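Local coordinates for lipoprotein (Colwellia psychrerythraea, PDB 3O0Y) that is of unknown function but is a putative lipoprotein of a family grouped with metallopeptidases, so a peptidase-like role is possible, at residues Gln40-Gln45 with Lys77-Glu82; Val388-Val393 with Ile419-Met424; Glu501-Val506 with Thr532-Ser537. All blocks are in the same frame, centred on the assembly; numbering follows the deposited sequence.

Contact 1: Gln40-Gln45 with Lys77-Glu82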
# COMPACT_ATOMS: atom_id res chain seq x y z
N GLN A 40 -4.36 -8.71 -19.04
CA GLN A 40 -4.15 -10.16 -19.10
C GLN A 40 -2.66 -10.49 -19.02
O GLN A 40 -2.26 -11.44 -18.32
CB GLN A 40 -4.85 -10.76 -20.33
CG GLN A 40 -6.36 -10.58 -20.24
CD GLN A 40 -7.16 -11.37 -21.24
OE1 GLN A 40 -6.72 -11.60 -22.36
NE2 GLN A 40 -8.38 -11.72 -20.85
N SER A 41 -1.84 -9.68 -19.63
CA SER A 41 -0.42 -9.93 -19.64
C SER A 41 0.21 -9.67 -18.26
O SER A 41 1.09 -10.43 -17.83
CB SER A 41 0.30 -9.08 -20.66
OG SER A 41 0.03 -9.61 -21.93
N LEU A 42 -0.20 -8.59 -17.61
CA LEU A 42 0.35 -8.28 -16.29
C LEU A 42 -0.05 -9.40 -15.35
O LEU A 42 0.82 -9.94 -14.63
CB LEU A 42 -0.22 -6.95 -15.78
CG LEU A 42 0.26 -6.52 -14.40
CD1 LEU A 42 1.80 -6.42 -14.28
CD2 LEU A 42 -0.52 -5.23 -13.97
N PHE A 43 -1.34 -9.71 -15.30
CA PHE A 43 -1.80 -10.70 -14.33
C PHE A 43 -1.35 -12.15 -14.60
O PHE A 43 -1.18 -12.90 -13.65
CB PHE A 43 -3.28 -10.63 -14.14
CG PHE A 43 -3.70 -9.51 -13.28
CD1 PHE A 43 -4.40 -8.43 -13.80
CD2 PHE A 43 -3.38 -9.52 -11.92
CE1 PHE A 43 -4.80 -7.39 -12.96
CE2 PHE A 43 -3.83 -8.55 -11.09
CZ PHE A 43 -4.53 -7.46 -11.61
N LYS A 44 -1.18 -12.54 -15.85
CA LYS A 44 -0.57 -13.85 -16.12
C LYS A 44 0.81 -13.98 -15.51
O LYS A 44 1.22 -15.06 -15.12
CB LYS A 44 -0.37 -14.08 -17.63
CG LYS A 44 -1.56 -14.31 -18.49
CD LYS A 44 -1.03 -14.16 -20.02
CE LYS A 44 -2.14 -13.78 -21.07
NZ LYS A 44 -1.71 -12.84 -22.22
N GLN A 45 1.56 -12.89 -15.49
CA GLN A 45 2.91 -12.85 -14.94
C GLN A 45 2.97 -12.47 -13.46
O GLN A 45 4.04 -12.40 -12.85
CB GLN A 45 3.74 -11.91 -15.78
CG GLN A 45 3.83 -12.44 -17.20
CD GLN A 45 4.61 -11.58 -18.11
OE1 GLN A 45 4.03 -10.92 -18.99
NE2 GLN A 45 5.91 -11.58 -17.95
N LYS A 77 12.55 -8.33 -18.13
CA LYS A 77 12.72 -7.62 -19.40
C LYS A 77 11.48 -7.75 -20.32
O LYS A 77 10.99 -6.76 -20.85
CB LYS A 77 13.95 -8.17 -20.14
CG LYS A 77 14.16 -7.52 -21.54
CD LYS A 77 15.46 -8.08 -22.23
CE LYS A 77 15.89 -7.09 -23.39
NZ LYS A 77 16.82 -7.77 -24.33
N GLN A 78 10.94 -8.97 -20.47
CA GLN A 78 9.86 -9.21 -21.39
C GLN A 78 8.56 -8.58 -20.88
O GLN A 78 7.77 -8.08 -21.68
CB GLN A 78 9.61 -10.69 -21.66
CG GLN A 78 10.78 -11.33 -22.44
CD GLN A 78 10.60 -12.87 -22.63
OE1 GLN A 78 9.51 -13.42 -22.37
NE2 GLN A 78 11.66 -13.55 -23.11
N LEU A 79 8.34 -8.65 -19.56
CA LEU A 79 7.14 -8.10 -18.98
C LEU A 79 7.12 -6.58 -19.25
O LEU A 79 6.14 -6.02 -19.73
CB LEU A 79 7.08 -8.36 -17.45
CG LEU A 79 6.01 -7.63 -16.65
CD1 LEU A 79 4.68 -7.96 -17.16
CD2 LEU A 79 6.10 -7.93 -15.12
N ARG A 80 8.21 -5.91 -18.92
CA ARG A 80 8.31 -4.46 -19.03
C ARG A 80 8.23 -4.04 -20.51
O ARG A 80 7.59 -3.04 -20.86
CB ARG A 80 9.58 -3.95 -18.38
CG ARG A 80 9.72 -4.31 -16.90
CD ARG A 80 10.99 -3.80 -16.31
NE ARG A 80 11.27 -4.37 -15.05
CZ ARG A 80 12.19 -3.92 -14.17
NH1 ARG A 80 12.96 -2.86 -14.42
NH2 ARG A 80 12.43 -4.68 -13.10
N ALA A 81 8.94 -4.74 -21.37
CA ALA A 81 8.92 -4.39 -22.79
C ALA A 81 7.54 -4.45 -23.39
O ALA A 81 7.17 -3.54 -24.12
CB ALA A 81 9.88 -5.27 -23.58
N GLU A 82 6.77 -5.47 -23.02
CA GLU A 82 5.40 -5.58 -23.46
C GLU A 82 4.50 -4.45 -22.98
O GLU A 82 3.77 -3.83 -23.77
CB GLU A 82 4.77 -6.89 -23.03
CG GLU A 82 3.28 -6.98 -23.55
CD GLU A 82 2.63 -8.33 -23.37
OE1 GLU A 82 3.24 -9.26 -22.74
OE2 GLU A 82 1.52 -8.46 -23.92
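Leu42 and Leu79 lie where the two backbones come nearest, with their CA atoms 7.3 Å apart. Both segments are helical for most or all of their length. The axis of 40-44 passes that of 77-82 at 10.5 Å, and the two run nearly antiparallel, at 161°. This spacing brings side chains together and keeps the backbones well apart. Ser41 and Glu82 make the polar link. The Ser41 OG hydroxyl donates a hydrogen bond of 2.7 Å to Glu82 OE2. It comes from above the carboxylate, 48° out of its plane. CG of Glu82 is anti to the backbone N (chi1 -179°), and the extended chain beyond it carries the carboxylate across to the other helix. Gln37 NE2, one turn before Ser41, is a second donor to Glu82 OE2, so two bonds grip this oxygen. The contact is thus an antiparallel helix pair. It joins the C-terminal end of helix 27-44 to helix 73-92 in a mainly helical protein. An alanine in place of Glu82 would probably leave the Ser41 hydroxyl and the Gln37 amide without this shared acceptor and open a gap beside Ser41. Lys44 NZ is 5.7 Å from Glu82 OE2, too far for a salt bridge, though its charge may favour the ionised carboxylate. The apolar contact is a loose one, between Leu42 CD1 and Leu79 CD1 at 4.4 Å. The Gln45 chain runs alongside Leu79, the two pointing opposite ways. Arg46 also touches the Leu79 side chain.

Contact 2: Val388-Val393 with Ile419-Met424; sequences VKSFPV and INLRDM
Ser390 and Ile419 form a parallel beta bridge, their CA atoms 4.7 Å apart. It lies toward the C-terminal ends of strands 387-390 and 416-419, neighbours in a small three-stranded mixed sheet. Two backbone bonds frame the bridge: Ile419 N donates to Lys389 O, and Phe391 N donates to Ile419 O. Ser390 CA also approaches Ile419 O in a CA-H...O contact. The bridged residues send their CB atoms to the same face of the sheet. There Ile419 CG2 lies 3.5 Å from Lys389 O. Val388 CG1 reaches the same methyl at 4.3 Å. Helix 353-373 packs against Val388 and, through Leu359, against Leu421. Leu421 follows the strand end and turns its CD1 methyl onto Ser390. The CB of Ser390 is 3.4 Å from Leu421 CD1, tighter than usual for two carbons. Ser390 OG sits between the backbone N and the carbonyl carbon (chi1 55°), and it stays farther from that methyl than CB does. The CB of Phe391 points toward the other segment, and the ring meets Asn420 at its edge. There the Asn420 backbone N is 3.7 Å from Phe391 CD2, and the Asn420 CA lies in the ring plane. The ring also meets Trp418, with planes about 20° apart, and touches Ala399 and Pro400. Asn420 points its amide elsewhere. Its ND2 donates to Gln396 O and Pro400 O, while OD1 accepts from Arg422 N in an Asx turn, with the donor in the plane of the amide carbonyl. Beyond the last direct backbone bond a water takes over: it donates to Phe391 O at 2.7 Å and accepts from Leu421 N at 2.9 Å.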
# COMPACT_ATOMS: atom_id res chain seq x y z
N VAL A 388 -13.47 -5.59 10.15
CA VAL A 388 -12.28 -5.32 10.98
C VAL A 388 -11.69 -6.64 11.48
O VAL A 388 -12.46 -7.47 12.06
CB VAL A 388 -12.65 -4.44 12.16
CG1 VAL A 388 -11.41 -4.20 13.10
CG2 VAL A 388 -13.24 -3.07 11.68
N LYS A 389 -10.36 -6.84 11.35
CA LYS A 389 -9.63 -8.01 11.85
C LYS A 389 -8.34 -7.57 12.53
O LYS A 389 -7.75 -6.59 12.14
CB LYS A 389 -9.23 -8.96 10.74
CG LYS A 389 -10.41 -9.68 10.08
CD LYS A 389 -9.94 -10.74 9.00
CE LYS A 389 -9.37 -12.04 9.59
NZ LYS A 389 -9.07 -13.22 8.57
N SER A 390 -7.91 -8.33 13.55
CA SER A 390 -6.63 -8.08 14.17
C SER A 390 -5.59 -8.84 13.37
O SER A 390 -5.87 -9.95 12.88
CB SER A 390 -6.63 -8.46 15.66
OG SER A 390 -7.04 -9.80 15.83
N PHE A 391 -4.37 -8.34 13.26
CA PHE A 391 -3.31 -9.13 12.71
C PHE A 391 -3.10 -10.36 13.59
O PHE A 391 -3.17 -10.29 14.81
CB PHE A 391 -2.00 -8.37 12.64
CG PHE A 391 -1.93 -7.34 11.58
CD1 PHE A 391 -1.75 -7.70 10.26
CD2 PHE A 391 -1.98 -6.01 11.86
CE1 PHE A 391 -1.60 -6.75 9.27
CE2 PHE A 391 -1.89 -5.05 10.86
CZ PHE A 391 -1.70 -5.41 9.57
N PRO A 392 -2.88 -11.53 12.97
CA PRO A 392 -2.64 -12.75 13.77
C PRO A 392 -1.37 -12.59 14.60
O PRO A 392 -0.45 -11.89 14.17
CB PRO A 392 -2.40 -13.84 12.70
CG PRO A 392 -2.92 -13.27 11.39
CD PRO A 392 -2.92 -11.76 11.51
N VAL A 393 -1.29 -13.34 15.70
CA VAL A 393 -0.17 -13.24 16.64
C VAL A 393 1.17 -13.54 15.95
O VAL A 393 2.19 -12.88 16.20
CB VAL A 393 -0.42 -14.13 17.85
CG1 VAL A 393 0.91 -14.46 18.53
CG2 VAL A 393 -1.45 -13.49 18.81
N ILE A 419 -6.02 -4.29 12.23
CA ILE A 419 -5.47 -3.57 13.39
C ILE A 419 -4.44 -4.40 14.15
O ILE A 419 -4.66 -5.59 14.37
CB ILE A 419 -6.66 -3.10 14.31
CG1 ILE A 419 -6.14 -2.24 15.44
CG2 ILE A 419 -7.45 -4.28 14.81
CD1 ILE A 419 -5.68 -0.85 15.01
N ASN A 420 -3.31 -3.78 14.55
CA ASN A 420 -2.26 -4.49 15.32
C ASN A 420 -2.51 -4.38 16.81
O ASN A 420 -2.47 -3.26 17.36
CB ASN A 420 -0.92 -3.86 15.01
CG ASN A 420 0.20 -4.74 15.41
OD1 ASN A 420 0.18 -5.35 16.47
ND2 ASN A 420 1.21 -4.82 14.55
N LEU A 421 -2.90 -5.49 17.44
CA LEU A 421 -3.15 -5.50 18.88
C LEU A 421 -1.96 -5.95 19.73
O LEU A 421 -2.13 -6.26 20.94
CB LEU A 421 -4.38 -6.33 19.13
CG LEU A 421 -5.67 -6.08 18.37
CD1 LEU A 421 -6.70 -7.12 18.77
CD2 LEU A 421 -6.07 -4.62 18.68
N ARG A 422 -0.76 -5.97 19.14
CA ARG A 422 0.39 -6.47 19.93
C ARG A 422 0.64 -5.69 21.21
O ARG A 422 0.83 -6.30 22.30
CB ARG A 422 1.67 -6.43 19.12
CG ARG A 422 2.92 -7.04 19.81
CD ARG A 422 4.22 -6.88 18.98
NE ARG A 422 4.89 -5.60 19.24
CZ ARG A 422 4.91 -4.52 18.44
NH1 ARG A 422 4.36 -4.50 17.22
NH2 ARG A 422 5.55 -3.43 18.85
N ASP A 423 0.65 -4.35 21.10
CA ASP A 423 1.08 -3.50 22.21
C ASP A 423 0.05 -2.38 22.44
O ASP A 423 -0.15 -1.53 21.55
CB ASP A 423 2.38 -2.85 21.80
CG ASP A 423 2.99 -1.97 22.91
OD1 ASP A 423 2.39 -1.90 24.05
OD2 ASP A 423 4.05 -1.33 22.62
N MET A 424 -0.55 -2.36 23.63
CA MET A 424 -1.58 -1.36 23.90
C MET A 424 -0.94 0.05 23.93
O MET A 424 -1.58 1.05 23.62
CB MET A 424 -2.43 -1.71 25.14
CG MET A 424 -3.51 -2.88 24.95
SD MET A 424 -4.65 -2.75 23.56
CE MET A 424 -3.60 -3.48 22.20
O HOH W 1 -2.57 -8.09 16.30

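Contact 3: Glu501-Val506 with Thr532-Ser537. With SO4 (sulfate ion), chain D.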
# COMPACT_ATOMS: atom_id res chain seq x y z
N GLU A 501 -1.41 13.74 10.76
CA GLU A 501 -1.16 14.66 9.63
C GLU A 501 0.30 15.14 9.63
O GLU A 501 1.00 15.16 8.60
CB GLU A 501 -2.13 15.81 9.67
CG GLU A 501 -2.06 16.62 8.36
CD GLU A 501 -2.82 17.93 8.40
OE1 GLU A 501 -3.68 18.13 9.31
OE2 GLU A 501 -2.63 18.72 7.43
N LEU A 502 0.73 15.51 10.85
CA LEU A 502 2.11 15.90 11.14
C LEU A 502 3.05 14.80 10.72
O LEU A 502 4.06 15.08 10.06
CB LEU A 502 2.26 16.21 12.62
CG LEU A 502 3.71 16.60 13.01
CD1 LEU A 502 4.26 17.83 12.27
CD2 LEU A 502 3.71 16.85 14.54
N PHE A 503 2.69 13.54 10.99
CA PHE A 503 3.56 12.42 10.65
C PHE A 503 3.78 12.39 9.14
O PHE A 503 4.88 12.12 8.67
CB PHE A 503 2.91 11.14 11.19
CG PHE A 503 3.83 9.97 11.21
CD1 PHE A 503 4.63 9.76 12.29
CD2 PHE A 503 3.91 9.13 10.13
CE1 PHE A 503 5.54 8.65 12.34
CE2 PHE A 503 4.81 8.03 10.15
CZ PHE A 503 5.60 7.79 11.26
N ARG A 504 2.72 12.64 8.39
CA ARG A 504 2.80 12.59 6.96
C ARG A 504 3.53 13.81 6.36
O ARG A 504 4.14 13.71 5.31
CB ARG A 504 1.45 12.35 6.33
CG ARG A 504 1.09 10.90 6.27
CD ARG A 504 0.05 10.55 7.16
NE ARG A 504 -0.14 9.09 7.34
CZ ARG A 504 -0.10 8.51 8.49
NH1 ARG A 504 0.23 9.21 9.60
NH2 ARG A 504 -0.32 7.19 8.55
N ALA A 505 3.52 14.95 7.04
CA ALA A 505 4.34 16.09 6.66
C ALA A 505 5.82 15.75 6.91
O ALA A 505 6.70 16.02 6.05
CB ALA A 505 3.86 17.31 7.43
N VAL A 506 6.10 15.16 8.07
CA VAL A 506 7.47 14.69 8.34
C VAL A 506 7.98 13.77 7.25
O VAL A 506 9.18 13.83 6.90
CB VAL A 506 7.58 14.07 9.76
CG1 VAL A 506 8.93 13.37 9.99
CG2 VAL A 506 7.39 15.19 10.83
N THR A 532 7.57 14.22 16.00
CA THR A 532 6.25 13.59 16.10
C THR A 532 5.84 13.00 17.44
O THR A 532 4.63 12.76 17.66
CB THR A 532 6.08 12.45 15.11
OG1 THR A 532 6.95 11.38 15.50
CG2 THR A 532 6.39 12.89 13.70
N GLY A 533 6.76 12.81 18.35
CA GLY A 533 6.36 12.12 19.58
C GLY A 533 6.05 10.64 19.35
O GLY A 533 5.36 9.97 20.15
N THR A 534 6.55 10.09 18.24
CA THR A 534 6.37 8.66 18.00
C THR A 534 7.50 7.87 18.64
O THR A 534 8.65 8.31 18.64
CB THR A 534 6.29 8.38 16.49
OG1 THR A 534 5.22 9.17 15.98
CG2 THR A 534 6.00 6.88 16.19
N ALA A 535 7.16 6.68 19.12
CA ALA A 535 8.16 5.81 19.78
C ALA A 535 9.28 5.39 18.82
O ALA A 535 9.06 5.09 17.63
CB ALA A 535 7.47 4.55 20.40
N GLU A 536 10.49 5.32 19.35
CA GLU A 536 11.65 5.07 18.52
C GLU A 536 11.57 3.79 17.69
O GLU A 536 12.05 3.79 16.55
CB GLU A 536 12.97 5.08 19.32
CG GLU A 536 14.20 5.01 18.40
CD GLU A 536 15.54 5.15 19.12
OE1 GLU A 536 15.80 4.36 20.07
OE2 GLU A 536 16.33 6.04 18.73
N SER A 537 11.02 2.71 18.22
CA SER A 537 11.04 1.44 17.49
C SER A 537 10.12 1.50 16.28
O SER A 537 10.43 0.92 15.20
CB SER A 537 10.69 0.26 18.41
OG SER A 537 9.38 0.44 18.95
S SO4 D . 0.47 4.27 6.17
O1 SO4 D . 0.22 5.72 6.39
O2 SO4 D . -0.41 3.54 7.02
O3 SO4 D . 0.13 3.83 4.79
O4 SO4 D . 1.87 3.97 6.28
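Phe503 and Val506, on one side of helix 491-515, pack against Thr532, the last residue of helix 521-532. The apolar contacts centre on the Thr532 methyl. Its CG2 is 3.8 Å from Val506 CG2 and 3.9 Å from Phe503 CD1. Thr532 CG2 is anti to the carbonyl carbon, which turns the methyl to the facing helix and puts OG1 in the position between the backbone N and the carbonyl carbon (chi1 68°). Leu502 adds a looser touch, its CD2 methyl 4.4 Å from Thr532 CA. Van der Waals contact with a polar atom comes next. Thr534 OG1 lies at the edge of the Phe503 ring, near its plane and 3.7 Å from CE1, and the two side chains cross at about a right angle. Glu542 and Tyr546 of the following helix also touch this ring. The side-chain hydrogen bonds of the threonines stay on their own side of the contact. Thr532 OG1 is bonded to Met528 O, one turn back. It also accepts from Thr534 N at 3.1 Å and lies 2.8 Å from Thr534 OG1, its hydrogen-bonded neighbour. Across the helices, Gln499 NE2 donates to Thr532 O. On the helix side, Arg504 NH2 donates a hydrogen bond to sulfate O1 at 2.7 Å. Arg504 NH1 bonds to Ala500 O, which would limit rotation of the guanidinium. Arg507, Arg545 and Tyr556 also bind this ion, which probably came from the crystallisation liquor. Gly533 takes a positive phi of 70° as the chain leaves the helix, and a CB there would jam against the carbonyl O of Thr532. With the ST turn from Thr532 OG1 to Thr534 N, this makes a short turn joining helices 521-532 and 536-548 and packed against helix 491-515.

In the fold
From the N terminus, contact 1 closes first. It brings helix 73-92 back to helix 27-44 around a loop of 31 residues that holds two short helices. The chain then runs through many helices before contact 2, which joins the outer strand 387-390 to the end of strand 416-419, with strand 402-405 in the loop between them. Contact 3 follows and closes a largely helical loop from helix 491-515 to the turn before helix 536-548. The three contacts are in series, so none nests in or crosses another. Contact 1 lies across the chain's centre from the other two. Contacts 2 and 3 have centres 20 Å apart and nearest atoms about 5 Å apart, without touching.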